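Local coordinates for protein GDP-L-fucose synthase (Campylobacter jejuni subsp. jejuni serotype O:2, PDB 7M13) that uses NADPH to reduce a GDP-linked sugar, forming GDP-D-glycero-L-gluco-heptose for the capsular polysaccharide, at residues Q42-D45 against A51-K54; V64-V69 against L88-N93. One frame throughout, in Å; residues are numbered along the deposited sequence.

Contact 1: residues Q42-D45 against A51-K54; sequences QELD and AVAK. With NAP (NADP nicotinamide-adenine-dinucleotide phosphate), chain E.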
loop_
_atom_site.group_PDB
_atom_site.type_symbol
_atom_site.label_atom_id
_atom_site.label_comp_id
_atom_site.label_asym_id
_atom_site.label_seq_id
_atom_site.Cartn_x
_atom_site.Cartn_y
_atom_site.Cartn_z
ATOM N N GLN B 42 -9.483 0.093 -24.545
ATOM C CA GLN B 42 -9.014 -0.624 -25.762
ATOM C C GLN B 42 -7.773 0.073 -26.320
ATOM O O GLN B 42 -6.868 -0.627 -26.817
ATOM C CB GLN B 42 -10.167 -0.726 -26.761
ATOM C CG GLN B 42 -11.269 -1.671 -26.298
ATOM C CD GLN B 42 -12.127 -1.194 -25.144
ATOM O OE1 GLN B 42 -12.538 -1.984 -24.289
ATOM N NE2 GLN B 42 -12.430 0.098 -25.096
ATOM N N GLU B 43 -7.728 1.407 -26.291
ATOM C CA GLU B 43 -6.590 2.196 -26.794
ATOM C C GLU B 43 -5.409 2.128 -25.820
ATOM O O GLU B 43 -4.276 2.272 -26.268
ATOM C CB GLU B 43 -6.973 3.656 -27.009
ATOM C CG GLU B 43 -7.919 3.852 -28.173
ATOM C CD GLU B 43 -8.354 5.290 -28.353
ATOM O OE1 GLU B 43 -8.147 5.822 -29.461
ATOM O OE2 GLU B 43 -8.922 5.872 -27.399
ATOM N N LEU B 44 -5.689 2.116 -24.517
ATOM C CA LEU B 44 -4.618 2.204 -23.496
ATOM C C LEU B 44 -5.068 1.443 -22.247
ATOM O O LEU B 44 -5.994 1.884 -21.537
ATOM C CB LEU B 44 -4.309 3.670 -23.179
ATOM C CG LEU B 44 -3.319 3.955 -22.042
ATOM C CD1 LEU B 44 -1.971 3.330 -22.332
ATOM C CD2 LEU B 44 -3.218 5.455 -21.836
ATOM N N ASP B 45 -4.474 0.278 -22.028
ATOM C CA ASP B 45 -4.698 -0.528 -20.810
ATOM C C ASP B 45 -3.829 0.042 -19.688
ATOM O O ASP B 45 -2.601 -0.093 -19.755
ATOM C CB ASP B 45 -4.347 -1.983 -21.071
ATOM C CG ASP B 45 -4.545 -2.872 -19.850
ATOM O OD1 ASP B 45 -5.069 -2.398 -18.774
ATOM O OD2 ASP B 45 -4.180 -4.072 -19.961
ATOM N N ALA B 51 2.606 0.250 -21.973
ATOM C CA ALA B 51 1.672 1.088 -22.769
ATOM C C ALA B 51 1.550 2.475 -22.120
ATOM O O ALA B 51 1.422 3.516 -22.809
ATOM C CB ALA B 51 0.341 0.416 -22.876
ATOM N N VAL B 52 1.487 2.536 -20.789
ATOM C CA VAL B 52 1.318 3.834 -20.098
ATOM C C VAL B 52 2.575 4.693 -20.275
ATOM O O VAL B 52 2.461 5.895 -20.572
ATOM C CB VAL B 52 0.940 3.633 -18.625
ATOM C CG1 VAL B 52 0.931 4.979 -17.924
ATOM C CG2 VAL B 52 -0.403 2.959 -18.523
ATOM N N ALA B 53 3.765 4.104 -20.168
ATOM C CA ALA B 53 5.004 4.844 -20.364
ATOM C C ALA B 53 5.029 5.407 -21.797
ATOM O O ALA B 53 5.388 6.566 -21.976
ATOM C CB ALA B 53 6.147 3.918 -20.047
ATOM N N LYS B 54 4.656 4.600 -22.781
ATOM C CA LYS B 54 4.650 5.054 -24.195
ATOM C C LYS B 54 3.665 6.207 -24.380
ATOM O O LYS B 54 3.986 7.189 -25.080
ATOM C CB LYS B 54 4.230 3.918 -25.131
ATOM C CG LYS B 54 5.318 2.929 -25.492
ATOM C CD LYS B 54 4.833 1.957 -26.535
ATOM C CE LYS B 54 5.882 0.948 -26.954
ATOM N NZ LYS B 54 5.238 -0.271 -27.499
HETATM P PA NAP E . -16.201 4.456 -12.913
HETATM O O1A NAP E . -16.246 3.094 -12.286
HETATM O O2A NAP E . -17.515 5.063 -13.340
HETATM O O5B NAP E . -15.277 4.486 -14.183
HETATM C C5B NAP E . -13.964 3.930 -14.144
HETATM C C4B NAP E . -13.403 4.053 -15.526
HETATM O O4B NAP E . -12.036 3.580 -15.472
HETATM C C3B NAP E . -14.126 3.206 -16.593
HETATM O O3B NAP E . -14.505 4.038 -17.684
HETATM C C2B NAP E . -13.104 2.134 -16.951
HETATM O O2B NAP E . -13.112 1.769 -18.332
HETATM C C1B NAP E . -11.787 2.841 -16.648
HETATM N N9A NAP E . -10.721 1.893 -16.406
HETATM C C8A NAP E . -10.646 0.942 -15.434
HETATM N N7A NAP E . -9.606 0.151 -15.541
HETATM C C5A NAP E . -8.956 0.606 -16.669
HETATM C C6A NAP E . -7.789 0.168 -17.320
HETATM N N6A NAP E . -7.067 -0.891 -16.936
HETATM N N1A NAP E . -7.425 0.842 -18.434
HETATM C C2A NAP E . -8.165 1.883 -18.838
HETATM N N3A NAP E . -9.286 2.374 -18.307
HETATM C C4A NAP E . -9.632 1.676 -17.218
HETATM O O3 NAP E . -15.470 5.455 -11.902
HETATM P PN NAP E . -16.114 6.579 -10.992
HETATM O O1N NAP E . -17.258 5.987 -10.265
HETATM O O2N NAP E . -16.316 7.761 -11.854
HETATM O O5D NAP E . -14.906 6.847 -9.963
HETATM C C5D NAP E . -13.948 7.848 -10.221
HETATM C C4D NAP E . -12.992 7.876 -9.062
HETATM O O4D NAP E . -13.701 8.254 -7.850
HETATM C C3D NAP E . -12.300 6.539 -8.761
HETATM O O3D NAP E . -10.959 6.754 -8.300
HETATM C C2D NAP E . -13.182 5.986 -7.677
HETATM O O2D NAP E . -12.558 4.973 -6.894
HETATM C C1D NAP E . -13.503 7.231 -6.876
HETATM N N1N NAP E . -14.715 7.035 -6.051
HETATM C C2N NAP E . -15.935 6.779 -6.613
HETATM C C3N NAP E . -17.011 6.515 -5.834
HETATM C C7N NAP E . -18.358 6.217 -6.391
HETATM O O7N NAP E . -19.330 6.159 -5.611
HETATM N N7N NAP E . -18.462 6.036 -7.705
HETATM C C4N NAP E . -16.893 6.566 -4.391
HETATM C C5N NAP E . -15.585 6.885 -3.865
HETATM C C6N NAP E . -14.573 7.026 -4.664
HETATM P P2B NAP E . -14.232 0.749 -18.900
HETATM O O1X NAP E . -15.470 1.597 -18.993
HETATM O O2X NAP E . -14.331 -0.414 -18.015
HETATM O O3X NAP E . -13.675 0.337 -20.276
#

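Contact 2: residues V64-V69 against L88-N93; sequences VFLTAV and LMIQNN. With NAP (NADP nicotinamide-adenine-dinucleotide phosphate), chain E.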
loop_
_atom_site.group_PDB
_atom_site.type_symbol
_atom_site.label_atom_id
_atom_site.label_comp_id
_atom_site.label_asym_id
_atom_site.label_seq_id
_atom_site.Cartn_x
_atom_site.Cartn_y
_atom_site.Cartn_z
ATOM N N VAL B 64 -3.185 16.005 -15.316
ATOM C CA VAL B 64 -3.795 14.666 -15.288
ATOM C C VAL B 64 -4.900 14.617 -14.234
ATOM O O VAL B 64 -4.663 15.008 -13.056
ATOM C CB VAL B 64 -2.718 13.607 -14.985
ATOM C CG1 VAL B 64 -3.346 12.237 -14.835
ATOM C CG2 VAL B 64 -1.621 13.590 -16.062
ATOM N N PHE B 65 -6.081 14.152 -14.622
ATOM C CA PHE B 65 -7.156 13.717 -13.701
ATOM C C PHE B 65 -7.231 12.217 -13.741
ATOM O O PHE B 65 -7.563 11.644 -14.807
ATOM C CB PHE B 65 -8.487 14.367 -14.050
ATOM C CG PHE B 65 -8.514 15.866 -13.940
ATOM C CD1 PHE B 65 -8.907 16.474 -12.757
ATOM C CD2 PHE B 65 -8.286 16.682 -15.037
ATOM C CE1 PHE B 65 -8.951 17.849 -12.628
ATOM C CE2 PHE B 65 -8.347 18.057 -14.903
ATOM C CZ PHE B 65 -8.723 18.637 -13.714
ATOM N N LEU B 66 -6.875 11.570 -12.636
ATOM C CA LEU B 66 -6.789 10.100 -12.605
ATOM C C LEU B 66 -8.103 9.560 -12.062
ATOM O O LEU B 66 -8.238 9.475 -10.806
ATOM C CB LEU B 66 -5.595 9.690 -11.765
ATOM C CG LEU B 66 -5.397 8.198 -11.608
ATOM C CD1 LEU B 66 -5.558 7.473 -12.941
ATOM C CD2 LEU B 66 -4.061 7.949 -10.936
ATOM N N THR B 67 -9.048 9.198 -12.916
ATOM C CA THR B 67 -10.360 8.693 -12.440
ATOM C C THR B 67 -10.507 7.190 -12.648
ATOM O O THR B 67 -11.440 6.627 -12.078
ATOM C CB THR B 67 -11.569 9.410 -13.073
ATOM O OG1 THR B 67 -11.908 8.804 -14.333
ATOM C CG2 THR B 67 -11.343 10.888 -13.234
ATOM N N ALA B 68 -9.625 6.551 -13.410
ATOM C CA ALA B 68 -9.778 5.139 -13.763
ATOM C C ALA B 68 -9.632 4.251 -12.523
ATOM O O ALA B 68 -8.740 4.494 -11.704
ATOM C CB ALA B 68 -8.751 4.777 -14.781
ATOM N N VAL B 69 -10.486 3.264 -12.411
ATOM C CA VAL B 69 -10.545 2.381 -11.223
ATOM C C VAL B 69 -11.210 1.063 -11.610
ATOM O O VAL B 69 -12.038 1.051 -12.526
ATOM C CB VAL B 69 -11.266 3.076 -10.058
ATOM C CG1 VAL B 69 -12.778 3.163 -10.290
ATOM C CG2 VAL B 69 -10.961 2.391 -8.751
ATOM N N LEU B 88 -3.468 -0.710 -7.796
ATOM C CA LEU B 88 -2.048 -0.308 -7.590
ATOM C C LEU B 88 -1.362 -0.093 -8.937
ATOM O O LEU B 88 -0.575 0.838 -9.062
ATOM C CB LEU B 88 -1.285 -1.345 -6.750
ATOM C CG LEU B 88 -1.639 -1.433 -5.278
ATOM C CD1 LEU B 88 -0.831 -2.536 -4.624
ATOM C CD2 LEU B 88 -1.424 -0.114 -4.557
ATOM N N MET B 89 -1.569 -0.966 -9.928
ATOM C CA MET B 89 -0.883 -0.804 -11.220
ATOM C C MET B 89 -1.344 0.497 -11.909
ATOM O O MET B 89 -0.476 1.239 -12.399
ATOM C CB MET B 89 -1.067 -1.990 -12.157
ATOM C CG MET B 89 -0.392 -3.301 -11.656
ATOM S SD MET B 89 1.389 -3.149 -11.444
ATOM C CE MET B 89 1.837 -2.620 -13.086
ATOM N N ILE B 90 -2.632 0.765 -11.937
ATOM C CA ILE B 90 -3.154 2.000 -12.562
ATOM C C ILE B 90 -2.491 3.202 -11.883
ATOM O O ILE B 90 -1.967 4.105 -12.536
ATOM C CB ILE B 90 -4.681 2.035 -12.502
ATOM C CG1 ILE B 90 -5.276 0.953 -13.405
ATOM C CG2 ILE B 90 -5.149 3.428 -12.898
ATOM C CD1 ILE B 90 -6.748 0.747 -13.193
ATOM N N GLN B 91 -2.600 3.241 -10.569
ATOM C CA GLN B 91 -2.069 4.346 -9.748
ATOM C C GLN B 91 -0.577 4.502 -10.026
ATOM O O GLN B 91 -0.089 5.643 -10.316
ATOM C CB GLN B 91 -2.314 4.104 -8.257
ATOM C CG GLN B 91 -3.787 4.146 -7.857
ATOM C CD GLN B 91 -4.118 3.512 -6.530
ATOM O OE1 GLN B 91 -5.308 3.287 -6.261
ATOM N NE2 GLN B 91 -3.120 3.145 -5.749
ATOM N N ASN B 92 0.180 3.419 -9.918
ATOM C CA ASN B 92 1.651 3.500 -9.991
ATOM C C ASN B 92 2.041 3.914 -11.414
ATOM O O ASN B 92 2.919 4.776 -11.602
ATOM C CB ASN B 92 2.288 2.165 -9.631
ATOM C CG ASN B 92 2.167 1.814 -8.166
ATOM O OD1 ASN B 92 1.738 2.625 -7.365
ATOM N ND2 ASN B 92 2.539 0.584 -7.873
ATOM N N ASN B 93 1.415 3.305 -12.406
ATOM C CA ASN B 93 1.790 3.607 -13.807
ATOM C C ASN B 93 1.495 5.076 -14.128
ATOM O O ASN B 93 2.359 5.754 -14.708
ATOM C CB ASN B 93 1.048 2.688 -14.761
ATOM C CG ASN B 93 1.514 1.240 -14.737
ATOM O OD1 ASN B 93 2.619 0.953 -14.295
ATOM N ND2 ASN B 93 0.645 0.365 -15.221
HETATM P PA NAP E . -16.201 4.456 -12.913
HETATM O O1A NAP E . -16.246 3.094 -12.286
HETATM O O2A NAP E . -17.515 5.063 -13.340
HETATM O O5B NAP E . -15.277 4.486 -14.183
HETATM C C5B NAP E . -13.964 3.930 -14.144
HETATM C C4B NAP E . -13.403 4.053 -15.526
HETATM O O4B NAP E . -12.036 3.580 -15.472
HETATM C C3B NAP E . -14.126 3.206 -16.593
HETATM O O3B NAP E . -14.505 4.038 -17.684
HETATM C C2B NAP E . -13.104 2.134 -16.951
HETATM O O2B NAP E . -13.112 1.769 -18.332
HETATM C C1B NAP E . -11.787 2.841 -16.648
HETATM N N9A NAP E . -10.721 1.893 -16.406
HETATM C C8A NAP E . -10.646 0.942 -15.434
HETATM N N7A NAP E . -9.606 0.151 -15.541
HETATM C C5A NAP E . -8.956 0.606 -16.669
HETATM C C6A NAP E . -7.789 0.168 -17.320
HETATM N N6A NAP E . -7.067 -0.891 -16.936
HETATM N N1A NAP E . -7.425 0.842 -18.434
HETATM C C2A NAP E . -8.165 1.883 -18.838
HETATM N N3A NAP E . -9.286 2.374 -18.307
HETATM C C4A NAP E . -9.632 1.676 -17.218
HETATM O O3 NAP E . -15.470 5.455 -11.902
HETATM P PN NAP E . -16.114 6.579 -10.992
HETATM O O1N NAP E . -17.258 5.987 -10.265
HETATM O O2N NAP E . -16.316 7.761 -11.854
HETATM O O5D NAP E . -14.906 6.847 -9.963
HETATM C C5D NAP E . -13.948 7.848 -10.221
HETATM C C4D NAP E . -12.992 7.876 -9.062
HETATM O O4D NAP E . -13.701 8.254 -7.850
HETATM C C3D NAP E . -12.300 6.539 -8.761
HETATM O O3D NAP E . -10.959 6.754 -8.300
HETATM C C2D NAP E . -13.182 5.986 -7.677
HETATM O O2D NAP E . -12.558 4.973 -6.894
HETATM C C1D NAP E . -13.503 7.231 -6.876
HETATM N N1N NAP E . -14.715 7.035 -6.051
HETATM C C2N NAP E . -15.935 6.779 -6.613
HETATM C C3N NAP E . -17.011 6.515 -5.834
HETATM C C7N NAP E . -18.358 6.217 -6.391
HETATM O O7N NAP E . -19.330 6.159 -5.611
HETATM N N7N NAP E . -18.462 6.036 -7.705
HETATM C C4N NAP E . -16.893 6.566 -4.391
HETATM C C5N NAP E . -15.585 6.885 -3.865
HETATM C C6N NAP E . -14.573 7.026 -4.664
HETATM P P2B NAP E . -14.232 0.749 -18.900
HETATM O O1X NAP E . -15.470 1.597 -18.993
HETATM O O2X NAP E . -14.331 -0.414 -18.015
HETATM O O3X NAP E . -13.675 0.337 -20.276
#

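Contact 1: residues Q42-D45 against A51-K54
In the Rossmann domain, L44 and D45 belong to the loop that follows the second parallel strand, and they meet A51 and V52 in the first turn of helix 49-59; the adenine end of the NADP cofactor lies beside the same loop. One methyl of L44 does most of the touching. With CG anti to the backbone N (chi1 174°), L44 sends CD1 over to the helix, where it rests 3.8 Å from A51 CB and also reaches V52 CG2, at 4.1 Å. The same methyl lies 3.4 Å from A51 O, so it packs on the helix backbone as well as on its side chains. D45 adds a smaller patch through its main chain, its O standing 4.0 Å from V52 CG2. The D45 carboxylate has a different task: the cofactor's N6A donates to D45 OD1 over 3.1 Å at 158°, and V47 N donates to that same oxygen, so two N-H groups fix it. L46 N also hydrogen-bonds the cofactor. The loop thus reads the adenine amino group with a side chain while its leucine packs on the helix. Beside the base, L44 O approaches C2A of the adenine to 3.5 Å.

Contact 2: residues V64-V69 against L88-N93
Apolar packing across this buried contact centres on I90, whose CG2 touches both L66 and A68. With chi1 at -68°, CG1 of I90 lies beside the backbone N and anti to the carbonyl carbon, which leaves CG2 anti to N and facing the strand end and the loop after it, 4.1 Å from L66 CD1 and 4.3 Å from A68 CB. It also nears the main chain at A68 O, 3.9 Å away. The other methyl of L66, CD2, lies against the helix backbone, 4.3 Å from Q91 CA. On the same helix, L88 packs on N92 of the second subunit and N92 on L88 of that subunit. These are the meeting faces of a beta-alpha-beta crossover, in which strand 63-66 runs into a loop, helix 80-100 covers the sheet, and strand 105-111 returns parallel to the first. As in Rossmann folds generally, the loop at the strand's C-terminal end meets the dinucleotide.

Polar links lead outward from both segments. T67 OG1 is hydrogen-bonded to A14 O, at the end of the neighbouring strand 11-14, and Q91 NE2 donates to A143 O in helix 138-158.

Contacts with the cofactor come from both segments. V69 N gives a weak hydrogen bond to O4B of the adenosine ribose, 3.4 Å long, while V69 CG2 lies 3.6 Å from O2D on the nicotinamide ribose. From the helix, the extended I90 side chain (chi2 169°) carries CD1 to within 3.7 Å of adenine N7A.

Overall arrangement
Contacts 1 and 2 follow one another along the chain, helix 49-59 leading directly into strand 63-66, and their centres lie 12 Å apart. They illustrate how successive units of a Rossmann domain share one dinucleotide. They also touch: V52 CG1 of contact 1 packs 3.6 Å from N93 O of contact 2. L46, just after 42-45, strengthens the connection, since its O accepts a hydrogen bond from N93 ND2 and its side chain touches A68 and I90. Both contacts border the cofactor, contact 1 at its adenine end and contact 2 from the adenine to the nicotinamide ribose, and V69 touches K144, which itself binds the cofactor.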